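Alpha-L-rhamnosidase (PDB 6GSZ) probably catalyses the hydrolysis of terminal non-reducing alpha-L-rhamnose residues in alpha-L-rhamnosides. Local coordinates at residues A[702-707]-A[771-776]; A[777-782]-A[787-792]; A[393-398]-A[453-458]. All blocks are in the same frame, centred on the assembly; numbering follows the deposited sequence. Where two conformers were deposited one is given.

Interaction 1: A[702-707]-A[771-776]; sequences LGHTLS and LHEVIG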
loop_
_atom_site.group_PDB
_atom_site.type_symbol
_atom_site.label_atom_id
_atom_site.label_comp_id
_atom_site.label_asym_id
_atom_site.label_seq_id
_atom_site.Cartn_x
_atom_site.Cartn_y
_atom_site.Cartn_z
ATOM N N LEU A 702 14.883 -15.002 4.789
ATOM C CA LEU A 702 15.338 -16.386 4.971
ATOM C C LEU A 702 15.559 -17.086 3.625
ATOM O O LEU A 702 16.603 -17.695 3.383
ATOM C CB LEU A 702 14.347 -17.158 5.845
ATOM C CG LEU A 702 14.732 -18.602 6.143
ATOM C CD1 LEU A 702 16.078 -18.672 6.867
ATOM C CD2 LEU A 702 13.642 -19.276 6.968
ATOM N N GLY A 703 14.593 -17.050 2.710
ATOM C CA GLY A 703 14.739 -17.709 1.428
ATOM C C GLY A 703 15.874 -17.115 0.624
ATOM O O GLY A 703 16.640 -17.846 -0.024
ATOM N N HIS A 704 15.999 -15.793 0.631
ATOM C CA HIS A 704 17.041 -15.119 -0.123
ATOM C C HIS A 704 18.412 -15.470 0.431
ATOM O O HIS A 704 19.385 -15.570 -0.341
ATOM C CB HIS A 704 16.844 -13.611 -0.148
ATOM C CG HIS A 704 15.589 -13.244 -0.843
ATOM N ND1 HIS A 704 15.386 -13.525 -2.175
ATOM C CD2 HIS A 704 14.448 -12.681 -0.386
ATOM C CE1 HIS A 704 14.171 -13.114 -2.523
ATOM N NE2 HIS A 704 13.572 -12.610 -1.435
ATOM N N THR A 705 18.508 -15.681 1.739
ATOM C CA THR A 705 19.756 -16.015 2.373
ATOM C C THR A 705 20.171 -17.415 1.919
ATOM O O THR A 705 21.345 -17.673 1.552
ATOM C CB THR A 705 19.663 -15.955 3.901
ATOM O OG1 THR A 705 19.324 -14.625 4.315
ATOM C CG2 THR A 705 20.955 -16.378 4.564
ATOM N N LEU A 706 19.230 -18.370 1.954
ATOM C CA LEU A 706 19.546 -19.734 1.584
ATOM C C LEU A 706 19.940 -19.782 0.110
ATOM O O LEU A 706 20.939 -20.437 -0.260
ATOM C CB LEU A 706 18.363 -20.661 1.905
ATOM C CG LEU A 706 18.170 -20.933 3.392
ATOM C CD1 LEU A 706 16.773 -21.464 3.643
ATOM C CD2 LEU A 706 19.216 -21.908 3.900
ATOM N N SER A 707 19.221 -19.092 -0.759
ATOM C CA SER A 707 19.552 -19.078 -2.189
ATOM C C SER A 707 20.914 -18.412 -2.436
ATOM O O SER A 707 21.667 -18.859 -3.301
ATOM C CB SER A 707 18.461 -18.397 -2.987
ATOM O OG SER A 707 17.263 -19.158 -2.921
ATOM N N LEU A 771 9.203 -16.180 -4.259
ATOM C CA LEU A 771 8.422 -16.723 -5.377
ATOM C C LEU A 771 8.723 -15.948 -6.664
ATOM O O LEU A 771 8.968 -16.518 -7.728
ATOM C CB LEU A 771 6.928 -16.668 -5.074
ATOM C CG LEU A 771 6.455 -17.303 -3.767
ATOM C CD1 LEU A 771 4.937 -17.220 -3.639
ATOM C CD2 LEU A 771 6.895 -18.692 -3.504
ATOM N N HIS A 772 8.782 -14.632 -6.559
ATOM C CA HIS A 772 8.970 -13.787 -7.728
ATOM C C HIS A 772 10.388 -13.961 -8.285
ATOM O O HIS A 772 10.564 -14.001 -9.532
ATOM C CB HIS A 772 8.723 -12.299 -7.408
ATOM C CG HIS A 772 7.382 -11.983 -6.817
ATOM N ND1 HIS A 772 7.238 -10.940 -5.931
ATOM C CD2 HIS A 772 6.164 -12.550 -6.981
ATOM C CE1 HIS A 772 5.953 -10.887 -5.596
ATOM N NE2 HIS A 772 5.267 -11.859 -6.223
ATOM N N GLU A 773 11.378 -13.855 -7.385
ATOM C CA GLU A 773 12.779 -13.677 -7.819
ATOM C C GLU A 773 13.516 -15.000 -8.052
ATOM O O GLU A 773 14.474 -15.017 -8.819
ATOM C CB GLU A 773 13.590 -12.893 -6.788
ATOM C CG GLU A 773 13.045 -11.490 -6.533
ATOM C CD GLU A 773 13.913 -10.661 -5.595
ATOM O OE1 GLU A 773 15.060 -11.088 -5.279
ATOM O OE2 GLU A 773 13.413 -9.629 -5.113
ATOM N N VAL A 774 13.116 -16.064 -7.379
ATOM C CA VAL A 774 13.859 -17.313 -7.442
ATOM C C VAL A 774 13.055 -18.362 -8.216
ATOM O O VAL A 774 13.550 -18.929 -9.192
ATOM C CB VAL A 774 14.290 -17.797 -6.042
ATOM C CG1 VAL A 774 15.025 -19.100 -6.153
ATOM C CG2 VAL A 774 15.175 -16.764 -5.353
ATOM N N ILE A 775 11.805 -18.619 -7.832
ATOM C CA ILE A 775 10.953 -19.536 -8.645
ATOM C C ILE A 775 10.715 -18.893 -10.016
ATOM O O ILE A 775 10.889 -19.530 -11.061
ATOM C CB ILE A 775 9.622 -19.890 -7.965
ATOM C CG1 ILE A 775 9.833 -20.484 -6.567
ATOM C CG2 ILE A 775 8.827 -20.837 -8.864
ATOM C CD1 ILE A 775 8.546 -20.876 -5.877
ATOM N N GLY A 776 10.349 -17.606 -10.012
ATOM C CA GLY A 776 10.089 -16.864 -11.245
ATOM C C GLY A 776 11.338 -16.295 -11.880
ATOM O O GLY A 776 11.298 -15.876 -13.038
#
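Ser707 and Val774 mark the place where the helical segments 702-707 and 771-776 run closest, yet their CA atoms are still 7.9 Å apart, so side chains alone span the gap. Segment 771-776 is not a plain alpha helix: a wider pi-type turn at 771-775 carries Gly776 N to Leu771 O (2.9 Å). Segment 702-707 keeps helical geometry throughout.

Two small side-chain meetings make the contact. Val774 has CG1 anti to its backbone N (chi1 179°) and CG2 beside that N, and the fork formed by the two methyls faces the serine: Ser707 OG stands 3.9 Å from Val774 CG1 and 4.0 Å from Val774 CG2. This hydroxyl is nevertheless a polar group with its own partners, Ser712 OG and Trp770 NE1. Beside this pair, the extended chain of Glu773 crosses the His704 side chain at about a right angle. Glu773 OE1 comes 3.5 Å from the ring carbon CE1 of His704, with carboxylate and imidazole planes turned 39° from each other. The meeting is a close pass between groups committed to others: Glu773 OE1 forms a salt bridge with Arg479, and His704 NE2 bonds to Ser769 OG, which ties the imidazole to the start of helix 768-775.

The pair thus illustrates how helices of a six-hairpin glycosidase domain can meet sparingly. Helix 656-664 packs on the His704 and Thr705 side chains, helix 712-719 touches Leu706 and Ile775, and helix 471-484 supplies Arg479 and receives His772. Strand 810-819 takes the helix end, Trp816 NE1 bonding to Ile775 O and Thr814 OG1 to Gly776 O.

Interaction 2: A[777-782]-A[787-792]; sequences GLSPAE and RINIEV. With CA (calcium ion), chain M.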
loop_
_atom_site.group_PDB
_atom_site.type_symbol
_atom_site.label_atom_id
_atom_site.label_comp_id
_atom_site.label_asym_id
_atom_site.label_seq_id
_atom_site.Cartn_x
_atom_site.Cartn_y
_atom_site.Cartn_z
ATOM N N GLY A 777 12.419 -16.209 -11.101
ATOM C CA GLY A 777 13.692 -15.779 -11.602
ATOM C C GLY A 777 13.903 -14.284 -11.749
ATOM O O GLY A 777 15.002 -13.889 -12.119
ATOM N N LEU A 778 12.899 -13.429 -11.502
ATOM C CA LEU A 778 12.973 -12.035 -11.938
ATOM C C LEU A 778 13.426 -11.115 -10.801
ATOM O O LEU A 778 12.777 -11.044 -9.742
ATOM C CB LEU A 778 11.590 -11.603 -12.405
ATOM C CG LEU A 778 11.117 -12.183 -13.728
ATOM C CD1 LEU A 778 9.652 -11.886 -13.925
ATOM C CD2 LEU A 778 11.925 -11.608 -14.856
ATOM N N SER A 779 14.450 -10.310 -11.054
ATOM C CA SER A 779 14.877 -9.265 -10.104
ATOM C C SER A 779 15.506 -8.140 -10.899
ATOM O O SER A 779 16.019 -8.345 -12.003
ATOM C CB SER A 779 15.834 -9.773 -9.031
ATOM O OG SER A 779 17.057 -10.209 -9.620
ATOM N N PRO A 780 15.544 -6.918 -10.346
ATOM C CA PRO A 780 16.203 -5.803 -11.021
ATOM C C PRO A 780 17.726 -5.891 -10.900
ATOM O O PRO A 780 18.259 -6.054 -9.813
ATOM C CB PRO A 780 15.600 -4.569 -10.335
ATOM C CG PRO A 780 15.287 -5.054 -8.933
ATOM C CD PRO A 780 14.875 -6.506 -9.089
ATOM N N ALA A 781 18.399 -5.763 -12.033
ATOM C CA ALA A 781 19.865 -5.722 -12.057
ATOM C C ALA A 781 20.385 -4.290 -11.978
ATOM O O ALA A 781 21.547 -4.073 -11.713
ATOM C CB ALA A 781 20.430 -6.437 -13.267
ATOM N N GLU A 782 19.505 -3.314 -12.233
ATOM C CA GLU A 782 19.762 -1.898 -12.068
ATOM C C GLU A 782 18.505 -1.354 -11.400
ATOM O O GLU A 782 17.399 -1.798 -11.746
ATOM C CB GLU A 782 19.951 -1.195 -13.419
ATOM C CG GLU A 782 20.195 0.280 -13.368
ATOM C CD GLU A 782 20.324 0.870 -14.764
ATOM O OE1 GLU A 782 21.401 0.718 -15.343
ATOM O OE2 GLU A 782 19.330 1.412 -15.305
ATOM N N ARG A 787 17.724 -2.851 -16.377
ATOM C CA ARG A 787 18.492 -4.068 -16.560
ATOM C C ARG A 787 17.884 -5.107 -15.622
ATOM O O ARG A 787 17.465 -4.741 -14.495
ATOM C CB ARG A 787 19.972 -3.878 -16.181
ATOM C CG ARG A 787 20.710 -2.879 -17.046
ATOM C CD ARG A 787 20.904 -3.570 -18.387
ATOM N NE ARG A 787 21.629 -2.782 -19.387
ATOM C CZ ARG A 787 21.043 -2.021 -20.298
ATOM N NH1 ARG A 787 19.726 -1.878 -20.264
ATOM N NH2 ARG A 787 21.784 -1.391 -21.202
ATOM N N ILE A 788 17.633 -6.299 -16.135
ATOM C CA ILE A 788 16.877 -7.330 -15.483
ATOM C C ILE A 788 17.742 -8.579 -15.311
ATOM O O ILE A 788 18.436 -8.978 -16.263
ATOM C CB ILE A 788 15.604 -7.648 -16.289
ATOM C CG1 ILE A 788 14.852 -6.350 -16.587
ATOM C CG2 ILE A 788 14.743 -8.682 -15.579
ATOM C CD1 ILE A 788 13.622 -6.515 -17.441
ATOM N N ASN A 789 17.690 -9.229 -14.148
ATOM C CA ASN A 789 18.314 -10.573 -13.983
ATOM C C ASN A 789 17.177 -11.592 -14.108
ATOM O O ASN A 789 16.090 -11.385 -13.531
ATOM C CB ASN A 789 19.153 -10.628 -12.690
ATOM C CG ASN A 789 20.113 -11.803 -12.580
ATOM O OD1 ASN A 789 21.128 -11.873 -13.303
ATOM N ND2 ASN A 789 19.858 -12.710 -11.631
ATOM N N ILE A 790 17.426 -12.640 -14.892
ATOM C CA ILE A 790 16.484 -13.707 -15.116
ATOM C C ILE A 790 17.167 -15.013 -14.738
ATOM O O ILE A 790 17.949 -15.568 -15.558
ATOM C CB ILE A 790 15.923 -13.727 -16.545
ATOM C CG1 ILE A 790 15.339 -12.357 -16.884
ATOM C CG2 ILE A 790 14.897 -14.839 -16.654
ATOM C CD1 ILE A 790 14.669 -12.257 -18.223
ATOM N N GLU A 791 16.965 -15.447 -13.499
ATOM C CA GLU A 791 17.743 -16.532 -12.887
ATOM C C GLU A 791 16.748 -17.450 -12.164
ATOM O O GLU A 791 16.640 -17.424 -10.947
ATOM C CB GLU A 791 18.852 -15.942 -11.985
ATOM C CG GLU A 791 19.804 -16.951 -11.337
ATOM C CD GLU A 791 20.974 -16.339 -10.560
ATOM O OE1 GLU A 791 21.140 -15.116 -10.562
ATOM O OE2 GLU A 791 21.725 -17.052 -9.896
ATOM N N VAL A 792 16.024 -18.253 -12.959
ATOM C CA VAL A 792 15.118 -19.231 -12.456
ATOM C C VAL A 792 15.884 -20.369 -11.781
ATOM O O VAL A 792 16.799 -20.932 -12.390
ATOM C CB VAL A 792 14.217 -19.806 -13.558
ATOM C CG1 VAL A 792 13.450 -21.025 -13.042
ATOM C CG2 VAL A 792 13.318 -18.739 -14.152
HETATM CA CA CA M . 22.695 -15.138 -8.762
HETATM O O HOH W 1 17.010 -12.748 -10.529
HETATM O O HOH W 2 21.112 -13.037 -8.195
HETATM O O HOH W 3 22.649 -12.890 -10.126
HETATM O O HOH W 4 24.182 -14.873 -10.944
HETATM O O HOH W 5 24.203 -16.900 -9.047
HETATM O O HOH W 6 23.542 -16.319 -6.908
#
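Leu778 and Ile790 sit opposite each other in an antiparallel beta hairpin, strands 778-780 and 787-790, at the edge of a four-stranded mixed sheet. Backbone bonds in both directions join Ser779 and Asn789, while Glu791 N reaches Gly777 O. On one face the leucine lies alongside its neighbours, pointing the same way: Leu778 CD2 is 4.0 Å from Ile790 CG1 and 4.1 Å from Ile788 CG2. Strand 810-819 covers this apolar group through Ala812 and Thr814.

The other face is polar. Ser779 holds OG between its backbone N and carbonyl carbon (chi1 64°), where it meets Asn789 CB at 3.7 Å and hydrogen-bonds with a water at 2.7 Å. The same water donates to Gly777 O and accepts from ND2 of Asn789, in the conformer described here, tying both strands together. At the far end, Glu782 CB packs on Arg787 CB, although the carboxylate of Glu782 is paired with Arg786.

Asn789 ND2 likewise gives a hydrogen to the anti lone pair of Glu791 OE1 (2.9 Å). Extended beyond CG, Glu791 chelates the calcium ion with OE1 and OE2, each at 2.4 Å, and five waters complete the ligands.

Interaction 3: A[393-398]-A[453-458]; sequences FTYHGF and NFFSIP. With EDO (1,2-ethanediol), chain B.
A face-to-face aromatic stack between Tyr395 and Phe455 joins two family regions of the enzyme, the concanavalin-like beta region and the six-hairpin glycosidase region. Tyr395 lies just before the short strand 396-398; Phe455 belongs to the loop that follows helix 437-453. Their CA atoms are 10.0 Å apart, and the space is bridged by the rings, whose planes are only 10° from parallel and whose centroids lie 3.8 Å apart.

The two side chains come in from opposite ends and overlap along their length. Phe455 CZ comes to rest over Tyr395 CG, at 3.6 Å, while Tyr395 CZ lies over the CD1 side of the phenylalanine. Different first torsions present the two rings: Phe455 has CG anti to its backbone N (chi1 -161°), whereas Tyr395 tucks CG between N and the carbonyl carbon (chi1 73°). Val337 touches both residues, and Arg467 adds a cation-pi contact to Tyr395 while bonding to its carbonyl oxygen, so the tyrosine is gripped at ring and backbone alike.

The loop is shaped by a gamma turn centred on Ser456, with Ile457 N bonded to Phe455 O at 3.0 Å; a 1,2-ethanediol molecule, probably from the crystallisation liquor, bonds to Ser456 O. The bound beta-D-glucopyranose is about 12 Å from the tyrosine side chain. One water completes the join, 2.7 Å from Tyr395 OH and donating to Phe455 O at 3.0 Å.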
loop_
_atom_site.group_PDB
_atom_site.type_symbol
_atom_site.label_atom_id
_atom_site.label_comp_id
_atom_site.label_asym_id
_atom_site.label_seq_id
_atom_site.Cartn_x
_atom_site.Cartn_y
_atom_site.Cartn_z
ATOM N N PHE A 393 -18.278 5.727 6.208
ATOM C CA PHE A 393 -17.026 6.160 6.882
ATOM C C PHE A 393 -16.454 5.076 7.797
ATOM O O PHE A 393 -15.751 5.383 8.794
ATOM C CB PHE A 393 -17.250 7.458 7.653
ATOM C CG PHE A 393 -17.853 8.554 6.805
ATOM C CD1 PHE A 393 -17.183 9.056 5.700
ATOM C CD2 PHE A 393 -19.132 9.057 7.086
ATOM C CE1 PHE A 393 -17.748 10.058 4.922
ATOM C CE2 PHE A 393 -19.700 10.043 6.288
ATOM C CZ PHE A 393 -19.001 10.557 5.220
ATOM N N THR A 394 -16.697 3.817 7.437
ATOM C CA THR A 394 -16.114 2.698 8.174
ATOM C C THR A 394 -15.497 1.731 7.162
ATOM O O THR A 394 -15.775 1.799 5.978
ATOM C CB THR A 394 -17.168 1.994 9.051
ATOM O OG1 THR A 394 -16.544 1.039 9.909
ATOM C CG2 THR A 394 -18.193 1.257 8.226
ATOM N N TYR A 395 -14.751 0.742 7.675
ATOM C CA TYR A 395 -14.410 -0.399 6.841
ATOM C C TYR A 395 -14.143 -1.582 7.762
ATOM O O TYR A 395 -13.859 -1.375 8.940
ATOM C CB TYR A 395 -13.225 -0.109 5.893
ATOM C CG TYR A 395 -11.842 -0.016 6.489
ATOM C CD1 TYR A 395 -11.299 1.106 7.091
ATOM C CD2 TYR A 395 -10.981 -1.093 6.325
ATOM C CE1 TYR A 395 -9.963 1.174 7.459
ATOM C CE2 TYR A 395 -9.661 -1.055 6.733
ATOM C CZ TYR A 395 -9.132 0.088 7.273
ATOM O OH TYR A 395 -7.803 0.181 7.602
ATOM N N HIS A 396 -14.200 -2.790 7.193
ATOM C CA HIS A 396 -14.033 -4.003 7.977
ATOM C C HIS A 396 -13.122 -4.985 7.231
ATOM O O HIS A 396 -13.075 -4.974 6.015
ATOM C CB HIS A 396 -15.384 -4.663 8.241
ATOM C CG HIS A 396 -16.510 -3.746 8.564
ATOM N ND1 HIS A 396 -16.523 -2.899 9.653
ATOM C CD2 HIS A 396 -17.640 -3.544 7.875
ATOM C CE1 HIS A 396 -17.702 -2.262 9.650
ATOM N NE2 HIS A 396 -18.410 -2.647 8.585
ATOM N N GLY A 397 -12.521 -5.875 8.006
ATOM C CA GLY A 397 -11.741 -6.983 7.465
ATOM C C GLY A 397 -12.462 -8.271 7.836
ATOM O O GLY A 397 -12.648 -8.528 9.001
ATOM N N PHE A 398 -12.933 -9.049 6.848
ATOM C CA PHE A 398 -13.844 -10.146 7.139
ATOM C C PHE A 398 -13.976 -11.135 5.983
ATOM O O PHE A 398 -13.824 -10.768 4.822
ATOM C CB PHE A 398 -15.229 -9.571 7.456
ATOM C CG PHE A 398 -15.946 -8.911 6.301
ATOM C CD1 PHE A 398 -15.624 -7.623 5.918
ATOM C CD2 PHE A 398 -16.945 -9.546 5.582
ATOM C CE1 PHE A 398 -16.238 -7.007 4.846
ATOM C CE2 PHE A 398 -17.594 -8.917 4.524
ATOM C CZ PHE A 398 -17.248 -7.634 4.159
ATOM N N ASN A 453 -4.334 -4.272 3.211
ATOM C CA ASN A 453 -3.489 -3.463 4.049
ATOM C C ASN A 453 -2.779 -2.315 3.310
ATOM O O ASN A 453 -1.981 -1.594 3.939
ATOM C CB ASN A 453 -2.485 -4.337 4.764
ATOM C CG ASN A 453 -3.130 -5.175 5.839
ATOM O OD1 ASN A 453 -3.588 -4.615 6.855
ATOM N ND2 ASN A 453 -3.200 -6.494 5.644
ATOM N N PHE A 454 -3.114 -2.069 2.045
ATOM C CA PHE A 454 -2.686 -0.844 1.359
ATOM C C PHE A 454 -3.935 0.024 1.247
ATOM O O PHE A 454 -4.636 0.001 0.255
ATOM C CB PHE A 454 -1.996 -1.178 0.033
ATOM C CG PHE A 454 -0.516 -1.465 0.162
ATOM C CD1 PHE A 454 -0.036 -2.534 0.913
ATOM C CD2 PHE A 454 0.396 -0.567 -0.367
ATOM C CE1 PHE A 454 1.335 -2.761 1.028
ATOM C CE2 PHE A 454 1.760 -0.800 -0.228
ATOM C CZ PHE A 454 2.206 -1.849 0.512
ATOM N N PHE A 455 -4.273 0.634 2.385
ATOM C CA PHE A 455 -5.571 1.342 2.548
ATOM C C PHE A 455 -5.253 2.752 3.033
ATOM O O PHE A 455 -5.315 2.978 4.256
ATOM C CB PHE A 455 -6.437 0.597 3.561
ATOM C CG PHE A 455 -7.918 0.894 3.519
ATOM C CD1 PHE A 455 -8.441 2.076 4.059
ATOM C CD2 PHE A 455 -8.804 0.015 2.913
ATOM C CE1 PHE A 455 -9.790 2.342 4.011
ATOM C CE2 PHE A 455 -10.162 0.294 2.883
ATOM C CZ PHE A 455 -10.653 1.448 3.417
ATOM N N SER A 456 -4.826 3.627 2.109
ATOM C CA SER A 456 -4.317 5.036 2.325
ATOM C C SER A 456 -2.852 4.991 2.829
ATOM O O SER A 456 -2.019 5.690 2.285
ATOM C CB SER A 456 -5.259 5.925 3.200
ATOM O OG SER A 456 -4.804 7.230 3.178
ATOM N N ILE A 457 -2.615 4.206 3.891
ATOM C CA ILE A 457 -1.302 3.963 4.509
ATOM C C ILE A 457 -1.086 2.441 4.532
ATOM O O ILE A 457 -2.046 1.674 4.412
ATOM C CB ILE A 457 -1.237 4.566 5.924
ATOM C CG1 ILE A 457 -2.239 3.885 6.860
ATOM C CG2 ILE A 457 -1.418 6.068 5.891
ATOM C CD1 ILE A 457 -1.899 4.033 8.330
ATOM N N PRO A 458 0.165 1.955 4.662
ATOM C CA PRO A 458 0.424 0.532 4.778
ATOM C C PRO A 458 0.169 0.085 6.214
ATOM O O PRO A 458 0.965 0.365 7.113
ATOM C CB PRO A 458 1.895 0.408 4.365
ATOM C CG PRO A 458 2.496 1.756 4.762
ATOM C CD PRO A 458 1.372 2.764 4.728
HETATM C C1 EDO B . -1.384 7.565 -0.900
HETATM O O1 EDO B . -2.423 7.215 0.084
HETATM C C2 EDO B . -1.864 7.545 -2.354
HETATM O O2 EDO B . -1.649 6.243 -3.043
HETATM O O HOH W 7 -6.423 2.387 6.937
#

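Interaction 3 comes first along the chain and the other two follow it in series. Interactions 1 and 2 are close partners, their centres 12 Å apart: helix 768-775 runs almost directly into strand 778-780, and a probable hydrogen bond from Leu778 N to His772 O (3.1 Å) ties the two together. The first of them belongs to the six-hairpin glycosidase region, the second to the C-terminal one. Interaction 3 lies about 29 Å from interaction 1 and 33 Å from interaction 2, centre to centre, and joins the six-hairpin region to the concanavalin-like one. The six-hairpin region is thus held to beta-rich neighbours at two separate places.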